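Pectate lyase II (Xanthomonas campestris pv. campestris, PDB 2QY1) probably acts as a secreted pectate lyase of polysaccharide lyase family 1, splitting the pectate chains of plant cell walls by elimination. Local coordinates at residues Met26-Ala29 / Ile30-Ser34; Ile249-Val253 / Thr254-Ser258. The protein carries 2 engineered substitutions. One frame throughout, in Å; residues are numbered along the deposited sequence.

Contact 1: residues Met26-Ala29 / Ile30-Ser34; sequences MQSA and IDSYS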
ATOM      1  N   MET A  26       6.017 -13.223 -16.959  1.00 21.29           N
ATOM      2  CA  MET A  26       5.227 -13.319 -15.733  1.00 21.20           C
ATOM      3  C   MET A  26       3.749 -13.506 -16.066  1.00 21.09           C
ATOM      4  O   MET A  26       3.091 -14.386 -15.509  1.00 20.95           O
ATOM      5  CB  MET A  26       5.429 -12.090 -14.840  1.00 21.17           C
ATOM      6  CG  MET A  26       4.738 -12.195 -13.476  1.00 21.13           C
ATOM      7  SD  MET A  26       5.006 -10.766 -12.410  1.00 21.57           S
ATOM      8  CE  MET A  26       6.730 -10.975 -11.977  1.00 20.50           C
ATOM      9  N   GLN A  27       3.242 -12.684 -16.985  1.00 21.12           N
ATOM     10  CA  GLN A  27       1.844 -12.764 -17.407  1.00 21.08           C
ATOM     11  C   GLN A  27       1.529 -14.118 -18.037  1.00 21.29           C
ATOM     12  O   GLN A  27       0.510 -14.730 -17.714  1.00 21.53           O
ATOM     13  CB  GLN A  27       1.490 -11.629 -18.375  1.00 21.01           C
ATOM     14  CG  GLN A  27      -0.009 -11.510 -18.659  1.00 20.47           C
ATOM     15  CD  GLN A  27      -0.819 -11.203 -17.410  1.00 20.17           C
ATOM     16  OE1 GLN A  27      -0.688 -10.132 -16.821  1.00 20.88           O
ATOM     17  NE2 GLN A  27      -1.664 -12.142 -17.004  1.00 19.73           N
ATOM     18  N   SER A  28       2.408 -14.582 -18.924  1.00 21.39           N
ATOM     19  CA  SER A  28       2.236 -15.883 -19.575  1.00 21.41           C
ATOM     20  C   SER A  28       2.110 -17.020 -18.560  1.00 21.52           C
ATOM     21  O   SER A  28       1.262 -17.901 -18.714  1.00 21.43           O
ATOM     22  CB  SER A  28       3.384 -16.162 -20.549  1.00 21.46           C
ATOM     23  OG  SER A  28       3.236 -17.442 -21.140  1.00 21.44           O
ATOM     24  N   ALA A  29       2.948 -16.987 -17.525  1.00 21.53           N
ATOM     25  CA  ALA A  29       2.933 -18.010 -16.476  1.00 21.75           C
ATOM     26  C   ALA A  29       1.645 -17.965 -15.651  1.00 21.64           C
ATOM     27  O   ALA A  29       1.117 -19.005 -15.259  1.00 21.86           O
ATOM     28  CB  ALA A  29       4.158 -17.881 -15.581  1.00 21.61           C
ATOM     29  N   ILE A  30       1.145 -16.758 -15.400  1.00 21.63           N
ATOM     30  CA  ILE A  30      -0.150 -16.569 -14.743  1.00 21.67           C
ATOM     31  C   ILE A  30      -1.297 -17.067 -15.630  1.00 21.53           C
ATOM     32  O   ILE A  30      -2.200 -17.747 -15.147  1.00 21.38           O
ATOM     33  CB  ILE A  30      -0.367 -15.090 -14.329  1.00 21.76           C
ATOM     34  CG1 ILE A  30       0.608 -14.715 -13.212  1.00 22.17           C
ATOM     35  CG2 ILE A  30      -1.802 -14.845 -13.852  1.00 22.06           C
ATOM     36  CD1 ILE A  30       0.843 -13.239 -13.083  1.00 22.51           C
ATOM     37  N   ASP A  31      -1.242 -16.738 -16.925  1.00 21.51           N
ATOM     38  CA  ASP A  31      -2.274 -17.138 -17.888  1.00 21.52           C
ATOM     39  C   ASP A  31      -2.382 -18.661 -18.024  1.00 21.66           C
ATOM     40  O   ASP A  31      -3.484 -19.200 -18.164  1.00 21.56           O
ATOM     41  CB  ASP A  31      -2.007 -16.528 -19.273  1.00 21.47           C
ATOM     42  CG  ASP A  31      -2.124 -15.003 -19.301  1.00 21.58           C
ATOM     43  OD1 ASP A  31      -2.630 -14.389 -18.332  1.00 22.19           O
ATOM     44  OD2 ASP A  31      -1.699 -14.412 -20.316  1.00 20.96           O
ATOM     45  N   SER A  32      -1.236 -19.341 -17.980  1.00 21.78           N
ATOM     46  CA  SER A  32      -1.165 -20.797 -18.132  1.00 22.12           C
ATOM     47  C   SER A  32      -1.605 -21.546 -16.874  1.00 22.01           C
ATOM     48  O   SER A  32      -2.049 -22.690 -16.945  1.00 22.06           O
ATOM     49  CB  SER A  32       0.259 -21.220 -18.508  1.00 22.15           C
ATOM     50  OG  SER A  32       0.653 -20.643 -19.741  1.00 23.36           O
ATOM     51  N   TYR A  33      -1.470 -20.884 -15.730  1.00 22.05           N
ATOM     52  CA  TYR A  33      -1.792 -21.438 -14.416  1.00 22.03           C
ATOM     53  C   TYR A  33      -3.276 -21.801 -14.295  1.00 22.27           C
ATOM     54  O   TYR A  33      -4.142 -21.054 -14.751  1.00 22.48           O
ATOM     55  CB  TYR A  33      -1.374 -20.414 -13.355  1.00 21.68           C
ATOM     56  CG  TYR A  33      -1.683 -20.741 -11.911  1.00 21.25           C
ATOM     57  CD1 TYR A  33      -1.335 -21.972 -11.349  1.00 21.22           C
ATOM     58  CD2 TYR A  33      -2.278 -19.786 -11.086  1.00 21.32           C
ATOM     59  CE1 TYR A  33      -1.607 -22.253 -10.013  1.00 21.07           C
ATOM     60  CE2 TYR A  33      -2.548 -20.054  -9.755  1.00 20.71           C
ATOM     61  CZ  TYR A  33      -2.213 -21.285  -9.223  1.00 20.97           C
ATOM     62  OH  TYR A  33      -2.482 -21.540  -7.899  1.00 20.51           O
ATOM     63  N   SER A  34      -3.555 -22.953 -13.687  1.00 22.55           N
ATOM     64  CA  SER A  34      -4.922 -23.473 -13.556  1.00 22.94           C
ATOM     65  C   SER A  34      -5.836 -22.590 -12.699  1.00 23.06           C
ATOM     66  O   SER A  34      -7.058 -22.600 -12.875  1.00 23.28           O
ATOM     67  CB  SER A  34      -4.898 -24.895 -12.993  1.00 23.04           C
ATOM     68  OG  SER A  34      -4.272 -24.922 -11.722  1.00 23.56           O
TER
HETATM   69  O   HOH W   1       3.242 -19.923 -19.976  1.00 24.12           O
HETATM   70  O   HOH W   2       0.168 -18.554 -21.252  1.00 31.58           O

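Contact 2: residues Ile249-Val253 / Thr254-Ser258; sequences IKNPV and TSRDS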
ATOM      1  N   ILE A 249       5.847  15.949   9.156  1.00 21.16           N
ATOM      2  CA  ILE A 249       4.601  15.503   8.536  1.00 21.05           C
ATOM      3  C   ILE A 249       3.487  16.521   8.767  1.00 21.12           C
ATOM      4  O   ILE A 249       3.309  17.022   9.883  1.00 21.12           O
ATOM      5  CB  ILE A 249       4.189  14.064   9.018  1.00 21.05           C
ATOM      6  CG1 ILE A 249       2.832  13.644   8.437  1.00 20.83           C
ATOM      7  CG2 ILE A 249       4.197  13.962  10.547  1.00 20.85           C
ATOM      8  CD1 ILE A 249       2.583  12.134   8.429  1.00 20.83           C
ATOM      9  N   LYS A 250       2.767  16.844   7.695  1.00 21.06           N
ATOM     10  CA  LYS A 250       1.601  17.715   7.775  1.00 21.11           C
ATOM     11  C   LYS A 250       0.350  16.852   7.865  1.00 21.09           C
ATOM     12  O   LYS A 250       0.237  15.847   7.162  1.00 21.09           O
ATOM     13  CB  LYS A 250       1.533  18.644   6.559  1.00 21.13           C
ATOM     14  CG  LYS A 250       0.447  19.705   6.647  1.00 21.31           C
ATOM     15  CD  LYS A 250       0.532  20.691   5.498  1.00 21.48           C
ATOM     16  CE  LYS A 250      -0.513  21.780   5.646  1.00 21.70           C
ATOM     17  NZ  LYS A 250      -0.242  22.920   4.727  1.00 21.96           N
ATOM     18  N   ASN A 251      -0.580  17.251   8.734  1.00 21.11           N
ATOM     19  CA  ASN A 251      -1.811  16.495   9.000  1.00 21.16           C
ATOM     20  C   ASN A 251      -1.579  14.978   9.123  1.00 20.94           C
ATOM     21  O   ASN A 251      -2.116  14.204   8.323  1.00 20.82           O
ATOM     22  CB  ASN A 251      -2.870  16.788   7.926  1.00 21.25           C
ATOM     23  CG  ASN A 251      -3.084  18.272   7.705  1.00 21.71           C
ATOM     24  OD1 ASN A 251      -2.883  18.781   6.600  1.00 22.98           O
ATOM     25  ND2 ASN A 251      -3.496  18.974   8.753  1.00 20.97           N
ATOM     26  N   PRO A 252      -0.765  14.553  10.117  1.00 20.79           N
ATOM     27  CA  PRO A 252      -0.409  13.136  10.242  1.00 20.64           C
ATOM     28  C   PRO A 252      -1.605  12.213  10.455  1.00 20.58           C
ATOM     29  O   PRO A 252      -1.631  11.102   9.919  1.00 20.57           O
ATOM     30  CB  PRO A 252       0.527  13.105  11.458  1.00 20.71           C
ATOM     31  CG  PRO A 252       0.246  14.363  12.202  1.00 20.70           C
ATOM     32  CD  PRO A 252      -0.122  15.370  11.163  1.00 20.72           C
ATOM     33  N   VAL A 253      -2.577  12.673  11.236  1.00 20.57           N
ATOM     34  CA  VAL A 253      -3.815  11.934  11.454  1.00 20.49           C
ATOM     35  C   VAL A 253      -4.974  12.900  11.246  1.00 20.64           C
ATOM     36  O   VAL A 253      -5.121  13.880  11.983  1.00 20.50           O
ATOM     37  CB  VAL A 253      -3.874  11.294  12.866  1.00 20.46           C
ATOM     38  CG1 VAL A 253      -5.211  10.608  13.091  1.00 20.49           C
ATOM     39  CG2 VAL A 253      -2.733  10.298  13.056  1.00 20.11           C
ATOM     40  N   THR A 254      -5.784  12.628  10.229  1.00 20.67           N
ATOM     41  CA  THR A 254      -6.858  13.539   9.846  1.00 20.79           C
ATOM     42  C   THR A 254      -8.049  12.798   9.240  1.00 21.08           C
ATOM     43  O   THR A 254      -7.957  11.612   8.918  1.00 20.83           O
ATOM     44  CB  THR A 254      -6.351  14.635   8.859  1.00 20.79           C
ATOM     45  OG1 THR A 254      -7.403  15.569   8.580  1.00 20.56           O
ATOM     46  CG2 THR A 254      -5.851  14.021   7.543  1.00 20.58           C
ATOM     47  N   SER A 255      -9.167  13.507   9.124  1.00 21.38           N
ATOM     48  CA  SER A 255     -10.303  13.067   8.328  1.00 21.79           C
ATOM     49  C   SER A 255     -10.790  14.252   7.507  1.00 22.10           C
ATOM     50  O   SER A 255     -11.245  15.245   8.068  1.00 22.25           O
ATOM     51  CB  SER A 255     -11.429  12.549   9.215  1.00 21.74           C
ATOM     52  OG  SER A 255     -12.520  12.131   8.415  1.00 21.40           O
ATOM     53  N   ARG A 256     -10.690  14.152   6.183  1.00 22.54           N
ATOM     54  CA  ARG A 256     -11.034  15.274   5.304  1.00 22.86           C
ATOM     55  C   ARG A 256     -11.473  14.849   3.901  1.00 23.17           C
ATOM     56  O   ARG A 256     -11.045  13.813   3.395  1.00 23.10           O
ATOM     57  CB  ARG A 256      -9.859  16.260   5.207  1.00 22.88           C
ATOM     58  CG  ARG A 256      -8.543  15.645   4.716  1.00 22.76           C
ATOM     59  CD  ARG A 256      -7.426  16.674   4.689  1.00 22.77           C
ATOM     60  NE  ARG A 256      -7.179  17.240   6.014  1.00 22.98           N
ATOM     61  CZ  ARG A 256      -6.523  18.374   6.244  1.00 22.66           C
ATOM     62  NH1 ARG A 256      -6.037  19.088   5.236  1.00 22.54           N
ATOM     63  NH2 ARG A 256      -6.358  18.799   7.490  1.00 22.31           N
ATOM     64  N   ASP A 257     -12.341  15.668   3.304  1.00 23.51           N
ATOM     65  CA  ASP A 257     -12.732  15.585   1.882  1.00 24.01           C
ATOM     66  C   ASP A 257     -13.753  14.504   1.501  1.00 24.03           C
ATOM     67  O   ASP A 257     -14.057  14.322   0.317  1.00 24.06           O
ATOM     68  CB  ASP A 257     -11.499  15.534   0.966  1.00 24.12           C
ATOM     69  CG  ASP A 257     -10.680  16.810   1.023  1.00 24.85           C
ATOM     70  OD1 ASP A 257     -11.266  17.905   0.894  1.00 25.24           O
ATOM     71  OD2 ASP A 257      -9.446  16.722   1.197  1.00 26.09           O
ATOM     72  N   SER A 258     -14.285  13.808   2.503  1.00 23.99           N
ATOM     73  CA  SER A 258     -15.423  12.911   2.304  1.00 24.05           C
ATOM     74  C   SER A 258     -16.706  13.518   2.867  1.00 24.27           C
ATOM     75  O   SER A 258     -16.660  14.439   3.687  1.00 24.25           O
ATOM     76  CB  SER A 258     -15.163  11.542   2.937  1.00 24.06           C
ATOM     77  OG  SER A 258     -14.425  10.709   2.061  1.00 23.49           O
TER

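Contact 1: residues Met26-Ala29 / Ile30-Ser34
Residues Met26-Ala29 and Ile30-Ser34 meet one helical turn apart along the C-terminal half of helix 23-32, which covers the N-terminal end of the parallel beta-helix, as in other family 1 pectate lyases. On the inward side Met26 and Ile30 run side by side, with Met26 CG 4.1 Å from Ile30 CD1. Towards the beta-helix Met26 rests on Leu41 and Ile76, while Ile30 reaches Val66 and Ile68. Further round, Gln27 donates through NE2 to Asp31 OD1 at 2.8 Å. The oxygen lies near the Gln27 amide plane, yet the nitrogen lies 35° out of the carboxylate plane. The bend at chi2 (62°) turns the Gln27 amide along the helix to Asp31, and its OE1 takes the backbone N-H of Gln67, so both ends of the amide are held. On the solvent side one water joins Ser28 OG and Ser32 OG, 2.7 Å from each; a second donates to Ser28 O and bonds Ser32 OG. Ser32 N still bonds Ser28 O (3.0 Å), but the Tyr33 N to Ala29 O bond is weak, and there helical geometry ends. The chemistry is graded round the helix: apolar Met26 and Ile30 face the beta-helix, Gln27 bonds both it and Asp31, and water joins the serines.

Contact 2: residues Ile249-Val253 / Thr254-Ser258
Thr254 OG1 is gripped by three groups: Arg256 NE donates to it at 3.1 Å with an N-H...O angle of 156°, and two acceptors, Ala287 O and Asn288 OD1, lie within hydrogen-bonding reach of its hydroxyl proton, which they can at best share. Its methyl, CG2, faces Asn251, 3.8 Å from Asn251 O and 4.1 Å from Asn251 CB. Arg256 folds back alongside Thr254 because its CG sits between the backbone N and carbonyl carbon (chi1 57°) and the chain bends again at chi3. That brings the guanidinium beside Asn251, whose CB stands 4.0 Å above one face, out toward the rim; Asn251 CG is 3.3 Å from Arg256 NH2. NH2 is further held by Gly278 O and Asn288 OD1, so the arginine is fixed from both NE and NH2. Asn251 itself has left-handed helical backbone angles, which turn the chain sharply, consistent with the tight asparagine turns between sheets of a parallel beta-helix. Around this bend, Lys250 bonds through its backbone to Val226 of strand 215-226, and Pro252 to Ile231 of strand 231-234. On the following coil, Val253 packs on Trp264 of strand 263-267 and the backbone of Ile249 bonds Thr276 of strand 275-276.

Overall arrangement
Contacts 1 and 2 lie on opposite sides of the chain's centre, the centre of contact 1 about 24 Å and that of contact 2 about 17 Å from it. Their own centres are about 41 Å apart and their nearest atoms about 31 Å, so they do not touch. Contact 1 belongs to the helix at the start of the beta-helix; contact 2 bends one of the late strands within the coil stack, and every residue that meets there is buried. Near contact 2 a phosphate ion, probably from the crystallisation liquor, sits about 6 Å from the side chain of Arg256. Such an ion may mark a pocket, but does not by itself establish a substrate site.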